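Local coordinates for Glyoxalase/bleomycin resistance protein/dioxygenase (Vibrio splendidus, PDB 2RK9) that belongs to the glyoxalase/bleomycin resistance protein/dioxygenase superfamily and probably acts as an enzyme or binds a small molecule, though the structure alone does not show its substrate, at the interface of chains A and B. Coordinates in Å, arbitrary orientation; residue numbers count along the deposited sequence, not the author numbering. Chains: chain A/B, Glyoxalase/bleomycin resistance protein/dioxygenase.

Contact 1 lies far from the other two: its C-alpha centre is about 29 Å from that of contact 2 and about 26 Å from that of contact 3. Contacts 2 and 3, whose centres are about 5 Å apart, share A:Trp79, A:Asp80 and B:Val48 and form one continuous surface. A:Leu27 in contact 1 and B:Leu27 in contact 2 are the same residue of the two copies, so by the two-fold symmetry each serves both patches. The arrangement is compatible with the paired beta-alpha-beta-beta-beta modules of this superfamily, though the structure alone does not show that this dimer is the biological form.

Contact 1: the interface of chains A and B. Residues chain A 22, 26-27; chain B 91, 95, 98, 122-124.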
ATOM      1  N   PHE A  22       9.584  11.862  10.109  1.00  9.73           N
ATOM      2  CA  PHE A  22       9.034  10.730  10.833  1.00 10.25           C
ATOM      3  C   PHE A  22       9.599   9.454  10.230  1.00  9.50           C
ATOM      4  O   PHE A  22      10.135   8.614  10.933  1.00  9.55           O
ATOM      5  CB  PHE A  22       7.513  10.698  10.721  1.00  9.81           C
ATOM      6  CG  PHE A  22       6.869   9.695  11.628  1.00 11.41           C
ATOM      7  CD1 PHE A  22       6.686   9.982  12.976  1.00 11.80           C
ATOM      8  CD2 PHE A  22       6.475   8.452  11.145  1.00 10.59           C
ATOM      9  CE1 PHE A  22       6.119   9.044  13.837  1.00 13.04           C
ATOM     10  CE2 PHE A  22       5.905   7.502  11.997  1.00 11.82           C
ATOM     11  CZ  PHE A  22       5.730   7.801  13.344  1.00 12.95           C
ATOM     12  N   VAL A  26      12.347   8.644  12.822  1.00 13.73           N
ATOM     13  CA  VAL A  26      11.655   7.695  13.679  1.00 13.01           C
ATOM     14  C   VAL A  26      11.687   6.261  13.150  1.00 13.18           C
ATOM     15  O   VAL A  26      12.081   5.338  13.867  1.00 13.66           O
ATOM     16  CB  VAL A  26      10.173   8.117  13.903  1.00 12.05           C
ATOM     17  CG1 VAL A  26       9.460   7.090  14.784  1.00 13.05           C
ATOM     18  CG2 VAL A  26      10.110   9.500  14.561  1.00 12.77           C
ATOM     19  N   LEU A  27      11.286   6.066  11.898  1.00 11.61           N
ATOM     20  CA  LEU A  27      11.253   4.717  11.343  1.00 12.25           C
ATOM     21  C   LEU A  27      12.562   4.233  10.737  1.00 12.28           C
ATOM     22  O   LEU A  27      12.704   3.046  10.430  1.00 14.75           O
ATOM     23  CB  LEU A  27      10.127   4.606  10.315  1.00 11.61           C
ATOM     24  CG  LEU A  27       8.741   4.960  10.861  1.00 12.51           C
ATOM     25  CD1 LEU A  27       7.717   4.970   9.729  1.00 12.77           C
ATOM     26  CD2 LEU A  27       8.348   3.969  11.937  1.00 12.50           C
TER
ATOM     27  N   VAL B  91      10.975   3.550  17.916  1.00 15.55           N
ATOM     28  CA  VAL B  91       9.651   4.163  17.825  1.00 16.55           C
ATOM     29  C   VAL B  91       9.111   4.433  19.225  1.00 18.73           C
ATOM     30  O   VAL B  91       8.552   5.497  19.499  1.00 17.94           O
ATOM     31  CB  VAL B  91       8.665   3.240  17.077  1.00 14.31           C
ATOM     32  CG1 VAL B  91       7.256   3.833  17.113  1.00 15.02           C
ATOM     33  CG2 VAL B  91       9.118   3.061  15.646  1.00 13.36           C
ATOM     34  N   ALA B  95       8.760   8.260  19.674  1.00 19.81           N
ATOM     35  CA  ALA B  95       7.385   8.532  19.260  1.00 18.74           C
ATOM     36  C   ALA B  95       6.380   7.520  19.793  1.00 17.40           C
ATOM     37  O   ALA B  95       5.548   7.005  19.045  1.00 16.42           O
ATOM     38  CB  ALA B  95       7.306   8.592  17.736  1.00 17.50           C
ATOM     39  N   SER B  98       2.751   7.403  18.925  1.00 15.17           N
ATOM     40  CA  SER B  98       2.408   6.991  17.566  1.00 16.38           C
ATOM     41  C   SER B  98       2.143   5.494  17.477  1.00 15.78           C
ATOM     42  O   SER B  98       1.698   4.994  16.446  1.00 13.74           O
ATOM     43  CB  SER B  98       3.531   7.358  16.591  1.00 16.92           C
ATOM     44  OG  SER B  98       3.553   8.753  16.329  1.00 18.96           O
ATOM     45  N   VAL B 122       1.949   1.293  13.795  1.00  8.73           N
ATOM     46  CA  VAL B 122       2.217   2.692  14.077  1.00  9.54           C
ATOM     47  C   VAL B 122       1.432   3.566  13.124  1.00  9.20           C
ATOM     48  O   VAL B 122       1.148   3.174  11.999  1.00  9.23           O
ATOM     49  CB  VAL B 122       3.725   3.024  13.935  1.00 12.19           C
ATOM     50  CG1 VAL B 122       4.165   2.894  12.493  1.00 12.82           C
ATOM     51  CG2 VAL B 122       4.001   4.423  14.450  1.00 14.90           C
ATOM     52  N   GLN B 123       1.065   4.747  13.593  1.00  9.20           N
ATOM     53  CA  GLN B 123       0.341   5.689  12.765  1.00  9.17           C
ATOM     54  C   GLN B 123       1.289   6.837  12.484  1.00  8.57           C
ATOM     55  O   GLN B 123       1.892   7.387  13.405  1.00  9.02           O
ATOM     56  CB  GLN B 123      -0.894   6.216  13.492  1.00 11.14           C
ATOM     57  CG  GLN B 123      -1.620   7.289  12.700  1.00 12.53           C
ATOM     58  CD  GLN B 123      -2.845   7.799  13.407  1.00 16.21           C
ATOM     59  OE1 GLN B 123      -2.765   8.272  14.537  1.00 18.89           O
ATOM     60  NE2 GLN B 123      -3.991   7.702  12.751  1.00 18.04           N
ATOM     61  N   THR B 124       1.426   7.186  11.211  1.00  7.47           N
ATOM     62  CA  THR B 124       2.298   8.282  10.818  1.00  8.30           C
ATOM     63  C   THR B 124       1.551   9.585  11.103  1.00  8.50           C
ATOM     64  O   THR B 124       0.344   9.574  11.351  1.00  8.29           O
ATOM     65  CB  THR B 124       2.644   8.202   9.327  1.00  9.35           C
ATOM     66  OG1 THR B 124       1.502   8.573   8.545  1.00 11.14           O
ATOM     67  CG2 THR B 124       3.063   6.778   8.964  1.00 10.80           C
TER
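A:Phe22 carries this apolar helix-to-helix and helix-to-strand patch, which joins two copies of the protein in a symmetric dimer that is plausibly, though not certainly, the biological form. Its ring reaches chain B with its far rim. CE1 lies 3.6 Å from the hydroxyl OG of B:Ser98, a van der Waals approach, and CZ is 4.0 Å from B:Val122 CG2, which meets the ring edge in its plane. On the other flank, CE2 rests 3.9 Å from the backbone CA of B:Thr124. With CG anti to the backbone N (chi1 -170°), the phenyl group leaves its helix toward these residues, while A:Val26 CB of the same helix covers one of its faces near the rim. Beside it, A:Val26 directs CG1 at the methyl of B:Ala95, 4.0 Å from its CB. A:Val26 also crosses B:Val91 at about a right angle. The CG2 branch of B:Val91 meets A:Leu27 CD2 at 3.9 Å, and these aliphatic branches continue the apolar surface alongside the phenyl ring. In the fold, helix 16-26 of chain A and the residue just after it lie against the end of helix 84-94 of chain B, B:Ala95 just beyond it, the short 3-10 turn 96-98, the end of strand 115-123 and B:Thr124 in the loop that follows.

Contact 2: the interface of chains A and B. Residues chain A 79-81, 132; chain B 27, 29, 45, 48.
A:Trp79 stands between B:Phe29 and B:Val48, its indole touched on opposite faces by the partner chain. B:Val48 CG1 sits over one face, 3.5 Å from the centroid of the six-membered ring and toward its rim, in a CH-pi contact that also reaches the five-membered ring. With CG anti to its backbone N (chi1 -168°), the indole reaches out to chain B and runs past the valine in the opposite direction; its CZ2 lies in van der Waals contact with the carbonyl O of B:Val48 at 3.2 Å. Against the other indole face, B:Phe29 brings its CE2-CZ rim in an edge-to-face arrangement, the planes inclined at 56° and the centroids 5.2 Å apart. B:Leu45 supports this phenyl from within chain B, its CB lying over the centre of one face. Its CD2 branch lies 3.7 Å from indole NE1 of A:Trp79 and also packs beside A:Val81 CG1.

The indole N-H is linked across the interface by water 1, 3.1 Å from A:Trp79 NE1 (141° at H). The same water lies 2.8 Å from the carbonyl O of B:Leu45 and 2.7 Å from that of A:Asp80, connecting both backbones to the ring. Farther along, the A:Phe132 rim meets both methyls of B:Leu27, with CZ 3.9 Å from CD1, and A:Trp79 CD1 lies in plane at its edge, the two chain A aromatics supporting each other. Aromatic packing and a water bridge thus join strands 75-80 and 129-134 to chain B and probably stabilise the dimer.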
ATOM      1  N   TRP A  79       1.140   0.218  -8.934  1.00  6.88           N
ATOM      2  CA  TRP A  79       1.219  -1.232  -9.072  1.00  6.86           C
ATOM      3  C   TRP A  79       1.850  -1.766 -10.369  1.00  6.83           C
ATOM      4  O   TRP A  79       1.282  -1.609 -11.451  1.00  6.07           O
ATOM      5  CB  TRP A  79      -0.208  -1.770  -8.918  1.00  6.78           C
ATOM      6  CG  TRP A  79      -0.347  -3.236  -8.737  1.00  6.69           C
ATOM      7  CD1 TRP A  79      -0.086  -4.205  -9.659  1.00  7.90           C
ATOM      8  CD2 TRP A  79      -0.838  -3.911  -7.572  1.00  6.56           C
ATOM      9  NE1 TRP A  79      -0.388  -5.442  -9.147  1.00  6.92           N
ATOM     10  CE2 TRP A  79      -0.852  -5.293  -7.867  1.00  7.15           C
ATOM     11  CE3 TRP A  79      -1.269  -3.483  -6.308  1.00  5.49           C
ATOM     12  CZ2 TRP A  79      -1.278  -6.251  -6.945  1.00  6.71           C
ATOM     13  CZ3 TRP A  79      -1.693  -4.437  -5.389  1.00  6.61           C
ATOM     14  CH2 TRP A  79      -1.695  -5.809  -5.715  1.00  7.17           C
ATOM     15  N   ASP A  80       3.015  -2.407 -10.251  1.00  6.84           N
ATOM     16  CA  ASP A  80       3.705  -2.967 -11.416  1.00  8.05           C
ATOM     17  C   ASP A  80       2.945  -4.137 -12.043  1.00  8.07           C
ATOM     18  O   ASP A  80       2.536  -5.068 -11.347  1.00  6.21           O
ATOM     19  CB  ASP A  80       5.106  -3.482 -11.052  1.00  9.99           C
ATOM     20  CG  ASP A  80       6.074  -2.378 -10.659  1.00 12.53           C
ATOM     21  OD1 ASP A  80       5.935  -1.234 -11.148  1.00 14.68           O
ATOM     22  OD2 ASP A  80       7.005  -2.675  -9.878  1.00 13.22           O
ATOM     23  N   VAL A  81       2.789  -4.100 -13.363  1.00  6.73           N
ATOM     24  CA  VAL A  81       2.111  -5.171 -14.091  1.00  6.43           C
ATOM     25  C   VAL A  81       2.966  -5.603 -15.281  1.00  8.98           C
ATOM     26  O   VAL A  81       3.866  -4.879 -15.696  1.00  9.51           O
ATOM     27  CB  VAL A  81       0.734  -4.717 -14.608  1.00  7.20           C
ATOM     28  CG1 VAL A  81      -0.186  -4.399 -13.441  1.00  6.75           C
ATOM     29  CG2 VAL A  81       0.885  -3.531 -15.555  1.00  8.06           C
ATOM     30  N   PHE A 132      -1.848   1.362 -12.304  1.00  7.23           N
ATOM     31  CA  PHE A 132      -1.144   0.237 -12.900  1.00  7.00           C
ATOM     32  C   PHE A 132      -0.071   0.776 -13.837  1.00  8.00           C
ATOM     33  O   PHE A 132      -0.351   1.599 -14.711  1.00  7.19           O
ATOM     34  CB  PHE A 132      -2.145  -0.675 -13.624  1.00  6.73           C
ATOM     35  CG  PHE A 132      -3.109  -1.357 -12.686  1.00  7.93           C
ATOM     36  CD1 PHE A 132      -2.649  -2.294 -11.759  1.00  7.23           C
ATOM     37  CD2 PHE A 132      -4.454  -1.000 -12.667  1.00  7.56           C
ATOM     38  CE1 PHE A 132      -3.520  -2.862 -10.819  1.00  8.12           C
ATOM     39  CE2 PHE A 132      -5.327  -1.561 -11.735  1.00  8.04           C
ATOM     40  CZ  PHE A 132      -4.861  -2.491 -10.809  1.00  7.55           C
TER
ATOM     41  N   LEU B  27     -10.106  -7.003 -12.669  1.00  9.14           N
ATOM     42  CA  LEU B  27      -8.653  -6.851 -12.702  1.00  8.02           C
ATOM     43  C   LEU B  27      -7.847  -8.120 -12.969  1.00  8.92           C
ATOM     44  O   LEU B  27      -6.653  -8.053 -13.255  1.00  8.78           O
ATOM     45  CB  LEU B  27      -8.179  -6.193 -11.402  1.00  8.94           C
ATOM     46  CG  LEU B  27      -8.788  -4.817 -11.097  1.00  8.92           C
ATOM     47  CD1 LEU B  27      -8.191  -4.262  -9.812  1.00  8.98           C
ATOM     48  CD2 LEU B  27      -8.514  -3.865 -12.255  1.00 10.16           C
ATOM     49  N   PHE B  29      -7.170 -10.627 -10.778  1.00  8.40           N
ATOM     50  CA  PHE B  29      -6.391 -11.138  -9.658  1.00  7.87           C
ATOM     51  C   PHE B  29      -6.807 -12.579  -9.403  1.00  7.80           C
ATOM     52  O   PHE B  29      -7.855 -13.020  -9.873  1.00  9.03           O
ATOM     53  CB  PHE B  29      -6.647 -10.325  -8.384  1.00  8.19           C
ATOM     54  CG  PHE B  29      -5.908  -9.022  -8.329  1.00  8.14           C
ATOM     55  CD1 PHE B  29      -6.083  -8.062  -9.318  1.00  9.61           C
ATOM     56  CD2 PHE B  29      -5.050  -8.748  -7.272  1.00  8.39           C
ATOM     57  CE1 PHE B  29      -5.409  -6.842  -9.253  1.00 10.00           C
ATOM     58  CE2 PHE B  29      -4.373  -7.538  -7.195  1.00  8.66           C
ATOM     59  CZ  PHE B  29      -4.552  -6.582  -8.186  1.00  9.47           C
ATOM     60  N   LEU B  45      -1.621 -10.675  -8.162  1.00  8.86           N
ATOM     61  CA  LEU B  45      -1.665 -10.411  -9.589  1.00 10.44           C
ATOM     62  C   LEU B  45      -0.215 -10.571 -10.010  1.00  9.82           C
ATOM     63  O   LEU B  45       0.596  -9.668  -9.823  1.00  9.62           O
ATOM     64  CB  LEU B  45      -2.145  -8.987  -9.891  1.00 11.16           C
ATOM     65  CG  LEU B  45      -2.357  -8.677 -11.383  1.00 13.46           C
ATOM     66  CD1 LEU B  45      -3.661  -9.308 -11.848  1.00 14.71           C
ATOM     67  CD2 LEU B  45      -2.447  -7.189 -11.618  1.00 12.88           C
ATOM     68  N   VAL B  48       2.301  -9.880  -7.114  1.00  8.26           N
ATOM     69  CA  VAL B  48       2.086  -8.692  -6.302  1.00  6.86           C
ATOM     70  C   VAL B  48       0.816  -8.978  -5.504  1.00  5.94           C
ATOM     71  O   VAL B  48      -0.246  -9.189  -6.077  1.00  6.44           O
ATOM     72  CB  VAL B  48       1.906  -7.447  -7.183  1.00  6.10           C
ATOM     73  CG1 VAL B  48       1.939  -6.200  -6.316  1.00  5.88           C
ATOM     74  CG2 VAL B  48       3.015  -7.390  -8.222  1.00  9.44           C
TER
HETATM   75  O   HOH W   1       1.017  -7.328 -11.231  1.00  8.34           O

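Contact 3: the interface of chains A and B. Residues chain A 5-7, 79-80; chain B 46, 48.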
ATOM      1  N   LEU A   5       8.358  -7.361  -9.683  1.00 17.73           N
ATOM      2  CA  LEU A   5       7.112  -6.605  -9.701  1.00 14.44           C
ATOM      3  C   LEU A   5       6.770  -6.266  -8.252  1.00 11.85           C
ATOM      4  O   LEU A   5       6.871  -7.119  -7.371  1.00 11.77           O
ATOM      5  CB  LEU A   5       5.997  -7.448 -10.308  1.00 14.46           C
ATOM      6  CG  LEU A   5       6.127  -7.900 -11.765  1.00 14.79           C
ATOM      7  CD1 LEU A   5       5.008  -8.881 -12.082  1.00 16.03           C
ATOM      8  CD2 LEU A   5       6.066  -6.695 -12.705  1.00 15.56           C
ATOM      9  N   ARG A   6       6.351  -5.029  -8.011  1.00 10.45           N
ATOM     10  CA  ARG A   6       6.013  -4.580  -6.664  1.00  9.75           C
ATOM     11  C   ARG A   6       4.901  -3.558  -6.732  1.00  9.19           C
ATOM     12  O   ARG A   6       4.569  -3.056  -7.803  1.00  8.30           O
ATOM     13  CB  ARG A   6       7.211  -3.874  -6.020  1.00 12.74           C
ATOM     14  CG  ARG A   6       8.507  -4.663  -5.970  1.00 14.52           C
ATOM     15  CD  ARG A   6       8.486  -5.626  -4.809  1.00 17.84           C
ATOM     16  NE  ARG A   6       9.791  -6.230  -4.552  1.00 20.73           N
ATOM     17  CZ  ARG A   6      10.371  -7.140  -5.327  1.00 22.46           C
ATOM     18  NH1 ARG A   6       9.764  -7.562  -6.432  1.00 22.77           N
ATOM     19  NH2 ARG A   6      11.554  -7.638  -4.989  1.00 23.34           N
ATOM     20  N   VAL A   7       4.327  -3.262  -5.574  1.00  8.96           N
ATOM     21  CA  VAL A   7       3.337  -2.214  -5.484  1.00  8.38           C
ATOM     22  C   VAL A   7       4.041  -1.211  -4.585  1.00  8.41           C
ATOM     23  O   VAL A   7       4.569  -1.569  -3.538  1.00  8.62           O
ATOM     24  CB  VAL A   7       2.000  -2.661  -4.826  1.00  8.92           C
ATOM     25  CG1 VAL A   7       2.254  -3.326  -3.489  1.00  8.91           C
ATOM     26  CG2 VAL A   7       1.094  -1.433  -4.637  1.00  9.25           C
ATOM     27  N   TRP A  79       1.140   0.218  -8.934  1.00  6.88           N
ATOM     28  CA  TRP A  79       1.219  -1.232  -9.072  1.00  6.86           C
ATOM     29  C   TRP A  79       1.850  -1.766 -10.369  1.00  6.83           C
ATOM     30  O   TRP A  79       1.282  -1.609 -11.451  1.00  6.07           O
ATOM     31  CB  TRP A  79      -0.208  -1.770  -8.918  1.00  6.78           C
ATOM     32  CG  TRP A  79      -0.347  -3.236  -8.737  1.00  6.69           C
ATOM     33  CD1 TRP A  79      -0.086  -4.205  -9.659  1.00  7.90           C
ATOM     34  CD2 TRP A  79      -0.838  -3.911  -7.572  1.00  6.56           C
ATOM     35  NE1 TRP A  79      -0.388  -5.442  -9.147  1.00  6.92           N
ATOM     36  CE2 TRP A  79      -0.852  -5.293  -7.867  1.00  7.15           C
ATOM     37  CE3 TRP A  79      -1.269  -3.483  -6.308  1.00  5.49           C
ATOM     38  CZ2 TRP A  79      -1.278  -6.251  -6.945  1.00  6.71           C
ATOM     39  CZ3 TRP A  79      -1.693  -4.437  -5.389  1.00  6.61           C
ATOM     40  CH2 TRP A  79      -1.695  -5.809  -5.715  1.00  7.17           C
ATOM     41  N   ASP A  80       3.015  -2.407 -10.251  1.00  6.84           N
ATOM     42  CA  ASP A  80       3.705  -2.967 -11.416  1.00  8.05           C
ATOM     43  C   ASP A  80       2.945  -4.137 -12.043  1.00  8.07           C
ATOM     44  O   ASP A  80       2.536  -5.068 -11.347  1.00  6.21           O
ATOM     45  CB  ASP A  80       5.106  -3.482 -11.052  1.00  9.99           C
ATOM     46  CG  ASP A  80       6.074  -2.378 -10.659  1.00 12.53           C
ATOM     47  OD1 ASP A  80       5.935  -1.234 -11.148  1.00 14.68           O
ATOM     48  OD2 ASP A  80       7.005  -2.675  -9.878  1.00 13.22           O
TER
ATOM     49  N   ASP B  46       0.108 -11.748 -10.538  1.00 10.46           N
ATOM     50  CA  ASP B  46       1.461 -12.050 -10.975  1.00 10.94           C
ATOM     51  C   ASP B  46       2.543 -11.826  -9.919  1.00 11.57           C
ATOM     52  O   ASP B  46       3.625 -11.326 -10.216  1.00 11.36           O
ATOM     53  CB  ASP B  46       1.793 -11.256 -12.237  1.00 13.91           C
ATOM     54  CG  ASP B  46       0.885 -11.615 -13.394  1.00 14.50           C
ATOM     55  OD1 ASP B  46       0.675 -12.822 -13.628  1.00 18.02           O
ATOM     56  OD2 ASP B  46       0.379 -10.700 -14.068  1.00 16.83           O
ATOM     57  N   VAL B  48       2.301  -9.880  -7.114  1.00  8.26           N
ATOM     58  CA  VAL B  48       2.086  -8.692  -6.302  1.00  6.86           C
ATOM     59  C   VAL B  48       0.816  -8.978  -5.504  1.00  5.94           C
ATOM     60  O   VAL B  48      -0.246  -9.189  -6.077  1.00  6.44           O
ATOM     61  CB  VAL B  48       1.906  -7.447  -7.183  1.00  6.10           C
ATOM     62  CG1 VAL B  48       1.939  -6.200  -6.316  1.00  5.88           C
ATOM     63  CG2 VAL B  48       3.015  -7.390  -8.222  1.00  9.44           C
TER
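Aliphatic contacts surround B:Val48, which hides 98 Å² here, far more than any other residue of the patch, and whose two methyl branches meet different parts of the N-terminal segment of chain A. CG2 packs 3.6 Å from CB of A:Leu5, at the base of that side chain. CG1, already engaged with A:Trp79, lies 3.8 Å from CB of A:Val7 as well, and the two valines approach at a slant. This methyl sits in the corner formed by the indole face and the start of strand 7-13. With CG anti to its carbonyl carbon (chi1 -63°), A:Leu5 also extends to the turn of chain B: its CD1 methyl touches B:Asp46 at the backbone O, 3.4 Å away, and at CB.

Polar bonds within chain A brace the same segment. The backbone N of A:Arg6 donates to carboxylate OD2 of A:Asp80 over 3.1 Å, approaching from the anti side and 23° out of the carboxylate plane. Guanidinium NH1 of A:Arg6 folds back to bond the preceding carbonyl O, of A:Leu5, at 3.1 Å from above the carbonyl plane, the oxygen lying nearly in the guanidinium plane. The A:Asp80 bond ties the N-terminal segment to strand 75-80, supporting the surface that receives B:Val48. The site probably anchors the beginning of strand 48-53 of chain B against chain A.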